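Local coordinates for Serine/threonine-protein kinase Tel1 (Chaetomium thermophilum, PDB 6SKY) that probably phosphorylates serine or threonine followed by glutamine in target proteins, using ATP, to trigger checkpoint signalling after DNA damage, at residues S1986-L1998 with S2010-I2023. Residues are numbered along the deposited sequence; the frame is centred on the assembly and turned at random.
Sequences SSLGLAGLSNSLL and SLDATFTTARKLEI
Thr2017 of helix 2011-2021 sits as a knob in the hole formed by Ala1991, Ser1994, Asn1995 and Leu1998 of helix 1991-1998. Its methyl and hydroxyl part company there: CG2, anti to the backbone N (the OG1 torsion is -56°), enters the hole, 3.5 Å from Ala1991 O and 3.8 Å from Asn1995 CB. OG1 donates to Ala2013 O at 2.8 Å, reaching that carbonyl from the face opposite Thr2017 N. With its proton spent at home, the hydroxyl can lie near Ser1994 and Leu1998 without a partner across the contact, while CG2 supplies apolar filling. Serine is small enough for this wall, and Ser1994 OG turns to its own chain's carbonyls, Leu1990 O and Ala1991 O. An alanine here in place of Thr2017 would lose both CG2 and OG1, and is likely to leave the hole poorly filled.

One turn on, Leu2021 lays CD1 obliquely across the Asn1995 side chain, 3.7 Å from ND2, spreading apolar carbon over it, while its CG meets Ala1991 CB. The small alanine suits close backbones: its CA is 5.7 Å from that of Thr2017. At the far end Leu1998 sets its forked end over Thr2014, CD1 against CA at 3.9 Å and CD2 beside OG1 at 4.0 Å.

The two helices, successive in the chain within the FAT region, approach to 9.6 Å between axes at a signed crossing angle of -132°. Helix 1974-1988, whose last turn holds Ser1986, packs Ile1982 against Ala2013, and helices 2035-2047 and 2124-2143 receive Arg2019. Asp1964 of the second subunit accepts from the Ala1991 and Gly1992 amides, placing this helix pair at the dimer interface.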
ATOM      1  N   SER A1986      22.358   0.338  -4.814  1.00 40.24           N
ATOM      2  CA  SER A1986      22.784  -0.975  -5.264  1.00 40.24           C
ATOM      3  C   SER A1986      21.905  -2.078  -4.706  1.00 40.24           C
ATOM      4  O   SER A1986      21.791  -3.143  -5.319  1.00 40.24           O
ATOM      5  CB  SER A1986      24.240  -1.217  -4.878  1.00 40.24           C
ATOM      6  OG  SER A1986      25.112  -0.499  -5.727  1.00 40.24           O
ATOM      7  N   SER A1987      21.266  -1.841  -3.565  1.00 42.78           N
ATOM      8  CA  SER A1987      20.348  -2.817  -3.008  1.00 42.78           C
ATOM      9  C   SER A1987      19.029  -2.862  -3.754  1.00 42.78           C
ATOM     10  O   SER A1987      18.201  -3.728  -3.463  1.00 42.78           O
ATOM     11  CB  SER A1987      20.081  -2.510  -1.538  1.00 42.78           C
ATOM     12  OG  SER A1987      19.213  -1.399  -1.409  1.00 42.78           O
ATOM     13  N   LEU A1988      18.811  -1.945  -4.690  1.00 39.78           N
ATOM     14  CA  LEU A1988      17.613  -1.909  -5.513  1.00 39.78           C
ATOM     15  C   LEU A1988      17.822  -2.576  -6.860  1.00 39.78           C
ATOM     16  O   LEU A1988      16.994  -3.374  -7.295  1.00 39.78           O
ATOM     17  CB  LEU A1988      17.170  -0.463  -5.728  1.00 39.78           C
ATOM     18  CG  LEU A1988      16.268   0.119  -4.660  1.00 39.78           C
ATOM     19  CD1 LEU A1988      16.104   1.600  -4.875  1.00 39.78           C
ATOM     20  CD2 LEU A1988      14.942  -0.586  -4.746  1.00 39.78           C
ATOM     21  N   GLY A1989      18.928  -2.277  -7.519  1.00 34.98           N
ATOM     22  CA  GLY A1989      19.155  -2.688  -8.885  1.00 34.98           C
ATOM     23  C   GLY A1989      19.308  -1.532  -9.832  1.00 34.98           C
ATOM     24  O   GLY A1989      19.634  -1.748 -11.006  1.00 34.98           O
ATOM     25  N   LEU A1990      19.098  -0.310  -9.360  1.00 33.12           N
ATOM     26  CA  LEU A1990      19.292   0.876 -10.174  1.00 33.12           C
ATOM     27  C   LEU A1990      20.776   1.143 -10.353  1.00 33.12           C
ATOM     28  O   LEU A1990      21.368   1.904  -9.590  1.00 33.12           O
ATOM     29  CB  LEU A1990      18.601   2.068  -9.525  1.00 33.12           C
ATOM     30  CG  LEU A1990      17.121   1.818  -9.278  1.00 33.12           C
ATOM     31  CD1 LEU A1990      16.499   2.998  -8.588  1.00 33.12           C
ATOM     32  CD2 LEU A1990      16.437   1.555 -10.586  1.00 33.12           C
ATOM     33  N   ALA A1991      21.381   0.524 -11.364  1.00 30.61           N
ATOM     34  CA  ALA A1991      22.827   0.589 -11.518  1.00 30.61           C
ATOM     35  C   ALA A1991      23.287   1.865 -12.206  1.00 30.61           C
ATOM     36  O   ALA A1991      24.363   2.371 -11.885  1.00 30.61           O
ATOM     37  CB  ALA A1991      23.323  -0.630 -12.291  1.00 30.61           C
ATOM     38  N   GLY A1992      22.506   2.403 -13.143  1.00 30.28           N
ATOM     39  CA  GLY A1992      22.914   3.627 -13.812  1.00 30.28           C
ATOM     40  C   GLY A1992      22.927   4.829 -12.889  1.00 30.28           C
ATOM     41  O   GLY A1992      23.806   5.690 -12.987  1.00 30.28           O
ATOM     42  N   LEU A1993      21.965   4.904 -11.975  1.00 30.76           N
ATOM     43  CA  LEU A1993      21.946   6.000 -11.016  1.00 30.76           C
ATOM     44  C   LEU A1993      23.130   5.926 -10.066  1.00 30.76           C
ATOM     45  O   LEU A1993      23.756   6.947  -9.766  1.00 30.76           O
ATOM     46  CB  LEU A1993      20.640   5.992 -10.230  1.00 30.76           C
ATOM     47  CG  LEU A1993      19.423   6.663 -10.851  1.00 30.76           C
ATOM     48  CD1 LEU A1993      18.811   5.792 -11.923  1.00 30.76           C
ATOM     49  CD2 LEU A1993      18.420   6.970  -9.773  1.00 30.76           C
ATOM     50  N   SER A1994      23.452   4.734  -9.576  1.00 30.61           N
ATOM     51  CA  SER A1994      24.612   4.611  -8.709  1.00 30.61           C
ATOM     52  C   SER A1994      25.900   4.845  -9.476  1.00 30.61           C
ATOM     53  O   SER A1994      26.869   5.347  -8.908  1.00 30.61           O
ATOM     54  CB  SER A1994      24.621   3.247  -8.036  1.00 30.61           C
ATOM     55  OG  SER A1994      24.390   2.231  -8.981  1.00 30.61           O
ATOM     56  N   ASN A1995      25.924   4.527 -10.766  1.00 30.81           N
ATOM     57  CA  ASN A1995      27.087   4.853 -11.580  1.00 30.81           C
ATOM     58  C   ASN A1995      27.286   6.356 -11.669  1.00 30.81           C
ATOM     59  O   ASN A1995      28.401   6.861 -11.497  1.00 30.81           O
ATOM     60  CB  ASN A1995      26.926   4.258 -12.971  1.00 30.81           C
ATOM     61  CG  ASN A1995      28.180   4.359 -13.787  1.00 30.81           C
ATOM     62  OD1 ASN A1995      29.280   4.262 -13.260  1.00 30.81           O
ATOM     63  ND2 ASN A1995      28.024   4.558 -15.085  1.00 30.81           N
ATOM     64  N   SER A1996      26.213   7.094 -11.940  1.00 31.08           N
ATOM     65  CA  SER A1996      26.329   8.546 -11.998  1.00 31.08           C
ATOM     66  C   SER A1996      26.692   9.137 -10.646  1.00 31.08           C
ATOM     67  O   SER A1996      27.373  10.160 -10.586  1.00 31.08           O
ATOM     68  CB  SER A1996      25.032   9.156 -12.510  1.00 31.08           C
ATOM     69  OG  SER A1996      24.065   9.192 -11.491  1.00 31.08           O
ATOM     70  N   LEU A1997      26.238   8.524  -9.556  1.00 31.14           N
ATOM     71  CA  LEU A1997      26.598   9.020  -8.231  1.00 31.14           C
ATOM     72  C   LEU A1997      28.039   8.698  -7.874  1.00 31.14           C
ATOM     73  O   LEU A1997      28.640   9.392  -7.051  1.00 31.14           O
ATOM     74  CB  LEU A1997      25.674   8.429  -7.177  1.00 31.14           C
ATOM     75  CG  LEU A1997      24.526   9.260  -6.634  1.00 31.14           C
ATOM     76  CD1 LEU A1997      23.835   8.473  -5.565  1.00 31.14           C
ATOM     77  CD2 LEU A1997      25.035  10.551  -6.067  1.00 31.14           C
ATOM     78  N   LEU A1998      28.594   7.630  -8.444  1.00 31.27           N
ATOM     79  CA  LEU A1998      29.994   7.303  -8.211  1.00 31.27           C
ATOM     80  C   LEU A1998      30.909   8.198  -9.023  1.00 31.27           C
ATOM     81  O   LEU A1998      31.948   8.635  -8.524  1.00 31.27           O
ATOM     82  CB  LEU A1998      30.262   5.841  -8.552  1.00 31.27           C
ATOM     83  CG  LEU A1998      29.758   4.768  -7.598  1.00 31.27           C
ATOM     84  CD1 LEU A1998      29.742   3.439  -8.289  1.00 31.27           C
ATOM     85  CD2 LEU A1998      30.642   4.714  -6.397  1.00 31.27           C
ATOM     86  N   SER A2010      31.977   3.274  -2.948  1.00 32.51           N
ATOM     87  CA  SER A2010      32.835   2.323  -2.257  1.00 32.51           C
ATOM     88  C   SER A2010      33.521   1.409  -3.260  1.00 32.51           C
ATOM     89  O   SER A2010      33.442   1.624  -4.462  1.00 32.51           O
ATOM     90  CB  SER A2010      32.024   1.505  -1.252  1.00 32.51           C
ATOM     91  OG  SER A2010      32.864   0.823  -0.337  1.00 32.51           O
ATOM     92  N   LEU A2011      34.198   0.384  -2.752  1.00 29.98           N
ATOM     93  CA  LEU A2011      34.867  -0.579  -3.613  1.00 29.98           C
ATOM     94  C   LEU A2011      33.888  -1.633  -4.119  1.00 29.98           C
ATOM     95  O   LEU A2011      33.819  -1.912  -5.324  1.00 29.98           O
ATOM     96  CB  LEU A2011      36.014  -1.226  -2.844  1.00 29.98           C
ATOM     97  CG  LEU A2011      37.172  -1.849  -3.612  1.00 29.98           C
ATOM     98  CD1 LEU A2011      37.877  -0.809  -4.441  1.00 29.98           C
ATOM     99  CD2 LEU A2011      38.124  -2.480  -2.637  1.00 29.98           C
ATOM    100  N   ASP A2012      33.124  -2.228  -3.205  1.00 31.14           N
ATOM    101  CA  ASP A2012      32.087  -3.162  -3.614  1.00 31.14           C
ATOM    102  C   ASP A2012      31.112  -2.505  -4.572  1.00 31.14           C
ATOM    103  O   ASP A2012      30.726  -3.105  -5.577  1.00 31.14           O
ATOM    104  CB  ASP A2012      31.349  -3.702  -2.394  1.00 31.14           C
ATOM    105  CG  ASP A2012      32.063  -4.867  -1.747  1.00 31.14           C
ATOM    106  OD1 ASP A2012      33.181  -5.198  -2.184  1.00 31.14           O
ATOM    107  OD2 ASP A2012      31.504  -5.461  -0.804  1.00 31.14           O
ATOM    108  N   ALA A2013      30.706  -1.270  -4.286  1.00 26.18           N
ATOM    109  CA  ALA A2013      29.754  -0.590  -5.154  1.00 26.18           C
ATOM    110  C   ALA A2013      30.351  -0.326  -6.524  1.00 26.18           C
ATOM    111  O   ALA A2013      29.707  -0.576  -7.549  1.00 26.18           O
ATOM    112  CB  ALA A2013      29.299   0.713  -4.509  1.00 26.18           C
ATOM    113  N   THR A2014      31.584   0.171  -6.561  1.00 24.22           N
ATOM    114  CA  THR A2014      32.250   0.436  -7.829  1.00 24.22           C
ATOM    115  C   THR A2014      32.273  -0.799  -8.710  1.00 24.22           C
ATOM    116  O   THR A2014      31.856  -0.756  -9.872  1.00 24.22           O
ATOM    117  CB  THR A2014      33.670   0.928  -7.579  1.00 24.22           C
ATOM    118  OG1 THR A2014      33.632   2.084  -6.741  1.00 24.22           O
ATOM    119  CG2 THR A2014      34.336   1.280  -8.875  1.00 24.22           C
ATOM    120  N   PHE A2015      32.730  -1.926  -8.167  1.00 21.99           N
ATOM    121  CA  PHE A2015      32.923  -3.082  -9.031  1.00 21.99           C
ATOM    122  C   PHE A2015      31.649  -3.880  -9.269  1.00 21.99           C
ATOM    123  O   PHE A2015      31.510  -4.488 -10.336  1.00 21.99           O
ATOM    124  CB  PHE A2015      34.047  -3.937  -8.471  1.00 21.99           C
ATOM    125  CG  PHE A2015      35.375  -3.289  -8.613  1.00 21.99           C
ATOM    126  CD1 PHE A2015      36.122  -3.469  -9.746  1.00 21.99           C
ATOM    127  CD2 PHE A2015      35.848  -2.438  -7.648  1.00 21.99           C
ATOM    128  CE1 PHE A2015      37.319  -2.847  -9.895  1.00 21.99           C
ATOM    129  CE2 PHE A2015      37.047  -1.817  -7.798  1.00 21.99           C
ATOM    130  CZ  PHE A2015      37.778  -2.021  -8.921  1.00 21.99           C
ATOM    131  N   THR A2016      30.678  -3.820  -8.360  1.00 23.70           N
ATOM    132  CA  THR A2016      29.365  -4.381  -8.644  1.00 23.70           C
ATOM    133  C   THR A2016      28.686  -3.629  -9.775  1.00 23.70           C
ATOM    134  O   THR A2016      28.121  -4.238 -10.687  1.00 23.70           O
ATOM    135  CB  THR A2016      28.501  -4.343  -7.392  1.00 23.70           C
ATOM    136  OG1 THR A2016      29.135  -5.089  -6.355  1.00 23.70           O
ATOM    137  CG2 THR A2016      27.167  -4.954  -7.667  1.00 23.70           C
ATOM    138  N   THR A2017      28.736  -2.297  -9.734  1.00 21.97           N
ATOM    139  CA  THR A2017      28.130  -1.496 -10.786  1.00 21.97           C
ATOM    140  C   THR A2017      28.838  -1.696 -12.113  1.00 21.97           C
ATOM    141  O   THR A2017      28.193  -1.763 -13.163  1.00 21.97           O
ATOM    142  CB  THR A2017      28.157  -0.030 -10.382  1.00 21.97           C
ATOM    143  OG1 THR A2017      27.511   0.122  -9.118  1.00 21.97           O
ATOM    144  CG2 THR A2017      27.447   0.806 -11.392  1.00 21.97           C
ATOM    145  N   ALA A2018      30.166  -1.797 -12.089  1.00 23.27           N
ATOM    146  CA  ALA A2018      30.901  -2.029 -13.322  1.00 23.27           C
ATOM    147  C   ALA A2018      30.558  -3.377 -13.927  1.00 23.27           C
ATOM    148  O   ALA A2018      30.494  -3.511 -15.149  1.00 23.27           O
ATOM    149  CB  ALA A2018      32.396  -1.930 -13.058  1.00 23.27           C
ATOM    150  N   ARG A2019      30.337  -4.394 -13.093  1.00 17.91           N
ATOM    151  CA  ARG A2019      29.978  -5.701 -13.629  1.00 17.91           C
ATOM    152  C   ARG A2019      28.550  -5.724 -14.153  1.00 17.91           C
ATOM    153  O   ARG A2019      28.266  -6.374 -15.161  1.00 17.91           O
ATOM    154  CB  ARG A2019      30.167  -6.769 -12.567  1.00 17.91           C
ATOM    155  CG  ARG A2019      29.863  -8.146 -13.059  1.00 17.91           C
ATOM    156  CD  ARG A2019      29.955  -9.165 -11.962  1.00 17.91           C
ATOM    157  NE  ARG A2019      29.142  -8.825 -10.807  1.00 17.91           N
ATOM    158  CZ  ARG A2019      27.827  -8.956 -10.758  1.00 17.91           C
ATOM    159  NH1 ARG A2019      27.172  -8.626  -9.665  1.00 17.91           N
ATOM    160  NH2 ARG A2019      27.169  -9.399 -11.806  1.00 17.91           N
ATOM    161  N   LYS A2020      27.633  -5.031 -13.482  1.00 24.65           N
ATOM    162  CA  LYS A2020      26.248  -5.022 -13.937  1.00 24.65           C
ATOM    163  C   LYS A2020      26.087  -4.249 -15.236  1.00 24.65           C
ATOM    164  O   LYS A2020      25.333  -4.667 -16.117  1.00 24.65           O
ATOM    165  CB  LYS A2020      25.345  -4.438 -12.864  1.00 24.65           C
ATOM    166  CG  LYS A2020      25.098  -5.363 -11.718  1.00 24.65           C
ATOM    167  CD  LYS A2020      24.315  -4.665 -10.647  1.00 24.65           C
ATOM    168  CE  LYS A2020      24.017  -5.601  -9.509  1.00 24.65           C
ATOM    169  NZ  LYS A2020      23.272  -6.777 -10.002  1.00 24.65           N
ATOM    170  N   LEU A2021      26.765  -3.114 -15.373  1.00 25.17           N
ATOM    171  CA  LEU A2021      26.690  -2.364 -16.619  1.00 25.17           C
ATOM    172  C   LEU A2021      27.651  -2.873 -17.676  1.00 25.17           C
ATOM    173  O   LEU A2021      27.601  -2.391 -18.809  1.00 25.17           O
ATOM    174  CB  LEU A2021      26.963  -0.888 -16.363  1.00 25.17           C
ATOM    175  CG  LEU A2021      25.901  -0.184 -15.533  1.00 25.17           C
ATOM    176  CD1 LEU A2021      26.340   1.211 -15.202  1.00 25.17           C
ATOM    177  CD2 LEU A2021      24.602  -0.170 -16.284  1.00 25.17           C
ATOM    178  N   GLU A2022      28.521  -3.818 -17.331  1.00 27.59           N
ATOM    179  CA  GLU A2022      29.503  -4.400 -18.240  1.00 27.59           C
ATOM    180  C   GLU A2022      30.490  -3.353 -18.747  1.00 27.59           C
ATOM    181  O   GLU A2022      30.613  -3.096 -19.939  1.00 27.59           O
ATOM    182  CB  GLU A2022      28.810  -5.117 -19.390  1.00 27.59           C
ATOM    183  CG  GLU A2022      27.970  -6.261 -18.919  1.00 27.59           C
ATOM    184  CD  GLU A2022      27.514  -7.136 -20.044  1.00 27.59           C
ATOM    185  OE1 GLU A2022      27.598  -6.691 -21.202  1.00 27.59           O
ATOM    186  OE2 GLU A2022      27.078  -8.275 -19.775  1.00 27.59           O
ATOM    187  N   ILE A2023      31.202  -2.761 -17.801  1.00 24.93           N
ATOM    188  CA  ILE A2023      32.263  -1.797 -18.056  1.00 24.93           C
ATOM    189  C   ILE A2023      33.563  -2.499 -17.704  1.00 24.93           C
ATOM    190  O   ILE A2023      33.970  -2.524 -16.541  1.00 24.93           O
ATOM    191  CB  ILE A2023      32.080  -0.523 -17.232  1.00 24.93           C
ATOM    192  CG1 ILE A2023      30.777   0.165 -17.604  1.00 24.93           C
ATOM    193  CG2 ILE A2023      33.243   0.402 -17.419  1.00 24.93           C
ATOM    194  CD1 ILE A2023      30.341   1.168 -16.591  1.00 24.93           C
TER